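Local coordinates for protein fructose-bisphosphate aldolase (Thermus caldophilus, PDB 2FJK) that is a class II aldolase of the TIM-barrel superfamily that binds 1,3-dihydroxyacetonephosphate, at residues E157-M162 / A198-A203. Numbering follows the deposited sequence.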
loop_
_atom_site.group_PDB
_atom_site.type_symbol
_atom_site.label_atom_id
_atom_site.label_comp_id
_atom_site.label_asym_id
_atom_site.label_seq_id
_atom_site.Cartn_x
_atom_site.Cartn_y
_atom_site.Cartn_z
ATOM N N GLU A 157 -3.559 14.076 -40.961
ATOM C CA GLU A 157 -4.599 13.941 -39.948
ATOM C C GLU A 157 -3.961 13.682 -38.594
ATOM O O GLU A 157 -4.427 14.179 -37.572
ATOM C CB GLU A 157 -5.532 12.778 -40.284
ATOM C CG GLU A 157 -6.574 13.077 -41.334
ATOM C CD GLU A 157 -7.528 11.916 -41.529
ATOM O OE1 GLU A 157 -8.035 11.394 -40.512
ATOM O OE2 GLU A 157 -7.775 11.531 -42.696
ATOM N N ALA A 158 -2.896 12.890 -38.600
ATOM C CA ALA A 158 -2.190 12.542 -37.377
ATOM C C ALA A 158 -1.694 13.780 -36.633
ATOM O O ALA A 158 -1.975 13.948 -35.444
ATOM C CB ALA A 158 -1.019 11.611 -37.697
ATOM N N ARG A 159 -0.957 14.644 -37.326
ATOM C CA ARG A 159 -0.436 15.857 -36.700
ATOM C C ARG A 159 -1.566 16.681 -36.103
ATOM O O ARG A 159 -1.490 17.128 -34.957
ATOM C CB ARG A 159 0.311 16.717 -37.719
ATOM C CG ARG A 159 0.816 18.035 -37.140
ATOM C CD ARG A 159 1.199 19.020 -38.229
ATOM N NE ARG A 159 2.230 18.495 -39.118
ATOM C CZ ARG A 159 2.807 19.198 -40.089
ATOM N NH1 ARG A 159 2.454 20.461 -40.299
ATOM N NH2 ARG A 159 3.737 18.639 -40.851
ATOM N N ILE A 160 -2.610 16.881 -36.899
ATOM C CA ILE A 160 -3.764 17.661 -36.475
ATOM C C ILE A 160 -4.478 17.034 -35.282
ATOM O O ILE A 160 -4.870 17.734 -34.351
ATOM C CB ILE A 160 -4.771 17.829 -37.629
ATOM C CG1 ILE A 160 -4.102 18.566 -38.794
ATOM C CG2 ILE A 160 -5.980 18.612 -37.143
ATOM C CD1 ILE A 160 -4.954 18.663 -40.036
ATOM N N PHE A 161 -4.654 15.715 -35.322
ATOM C CA PHE A 161 -5.314 14.999 -34.235
ATOM C C PHE A 161 -4.507 15.221 -32.959
ATOM O O PHE A 161 -5.054 15.586 -31.924
ATOM C CB PHE A 161 -5.382 13.501 -34.560
ATOM C CG PHE A 161 -6.070 12.674 -33.510
ATOM C CD1 PHE A 161 -7.418 12.863 -33.230
ATOM C CD2 PHE A 161 -5.376 11.684 -32.822
ATOM C CE1 PHE A 161 -8.067 12.079 -32.283
ATOM C CE2 PHE A 161 -6.014 10.887 -31.868
ATOM C CZ PHE A 161 -7.363 11.085 -31.599
HETATM N N MSE A 162 -3.199 15.003 -33.055
HETATM C CA MSE A 162 -2.292 15.172 -31.927
HETATM C C MSE A 162 -2.240 16.605 -31.389
HETATM O O MSE A 162 -2.063 16.815 -30.191
HETATM C CB MSE A 162 -0.887 14.710 -32.321
HETATM C CG MSE A 162 -0.761 13.199 -32.427
HETATM SE SE MSE A 162 -1.210 12.338 -30.748
HETATM C CE MSE A 162 0.577 12.245 -30.001
ATOM N N ALA A 198 5.596 9.794 -38.929
ATOM C CA ALA A 198 6.655 10.100 -37.969
ATOM C C ALA A 198 7.250 11.469 -38.254
ATOM O O ALA A 198 7.554 12.229 -37.332
ATOM C CB ALA A 198 7.745 9.025 -38.023
ATOM N N LYS A 199 7.406 11.782 -39.537
ATOM C CA LYS A 199 7.962 13.064 -39.952
ATOM C C LYS A 199 7.073 14.228 -39.542
ATOM O O LYS A 199 7.536 15.360 -39.410
ATOM C CB LYS A 199 8.188 13.086 -41.463
ATOM C CG LYS A 199 9.147 12.017 -41.963
ATOM C CD LYS A 199 9.516 12.244 -43.418
ATOM C CE LYS A 199 10.474 11.176 -43.917
ATOM N NZ LYS A 199 10.846 11.385 -45.342
ATOM N N LEU A 200 5.792 13.951 -39.336
ATOM C CA LEU A 200 4.857 15.000 -38.957
ATOM C C LEU A 200 4.476 14.939 -37.484
ATOM O O LEU A 200 4.049 15.935 -36.901
ATOM C CB LEU A 200 3.596 14.914 -39.826
ATOM C CG LEU A 200 3.823 14.891 -41.344
ATOM C CD1 LEU A 200 2.497 15.127 -42.063
ATOM C CD2 LEU A 200 4.829 15.969 -41.738
ATOM N N VAL A 201 4.635 13.766 -36.882
ATOM C CA VAL A 201 4.299 13.590 -35.476
ATOM C C VAL A 201 5.535 13.187 -34.689
ATOM O O VAL A 201 5.967 12.034 -34.733
ATOM C CB VAL A 201 3.205 12.518 -35.296
ATOM C CG1 VAL A 201 2.794 12.434 -33.834
ATOM C CG2 VAL A 201 2.005 12.855 -36.168
ATOM N N PRO A 202 6.125 14.142 -33.955
ATOM C CA PRO A 202 7.324 13.921 -33.140
ATOM C C PRO A 202 7.090 13.036 -31.915
ATOM O O PRO A 202 7.976 12.288 -31.508
ATOM C CB PRO A 202 7.744 15.337 -32.767
ATOM C CG PRO A 202 6.429 16.038 -32.644
ATOM C CD PRO A 202 5.677 15.544 -33.857
ATOM N N ALA A 203 5.896 13.117 -31.337
ATOM C CA ALA A 203 5.551 12.319 -30.163
ATOM C C ALA A 203 5.840 10.842 -30.405
ATOM O O ALA A 203 5.900 10.391 -31.543
ATOM C CB ALA A 203 4.092 12.510 -29.824
#
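On the outer helical layer of the TIM barrel, helix 155-164 packs against the C-terminal end of helix 191-200 and the turn that leads from it into strand 205-207. The backbones come closest at Arg159 and Val201, whose CA atoms are 5.4 Å apart. Val201, buried, is the wedge. With CG1 anti to the backbone N (chi1 -175°), its two methyls divide the work. CG2 lies 3.6 Å from Ala158 CB and equally near the backbone N of Arg159. CG1 meets CG of Met162, a selenomethionine, at 3.9 Å, the two side chains crossing at about a right angle. Met162 starts with CG beside its backbone N and bends at chi2 (-59°) and again at chi3, which carries the terminal methyl CE across to Ala203 CB, 3.5 Å away, tip to tip. The helix thus offers one apolar face, Ala158 and Met162 a single turn apart and tied by the bond from Met162 N to Ala158 O, to the segment that leads into strand 205-207. Leu170, in the loop before strand 171-172, touches both Met162 and Val201 and extends this apolar cluster. Phe161, turned from this interface, packs on helix 108-124 and strand 128-133. At the exposed margin Arg159 leaves with CG anti to its backbone N and bends at chi3 (-58°), bringing its guanidinium edge-on to Leu200, the two side chains crossing obliquely. Leu200 CB approaches the edge of that group in its plane, and CD2 sits 3.0 Å from NH2, also near the guanidinium plane, closer than an ordinary van der Waals contact and not a hydrogen bond. On the 198-203 segment, the carbonyl oxygens of Ala198 and Val201 accept hydrogen bonds from Arg13, whose guanidinium thereby bridges the helix end and the turn.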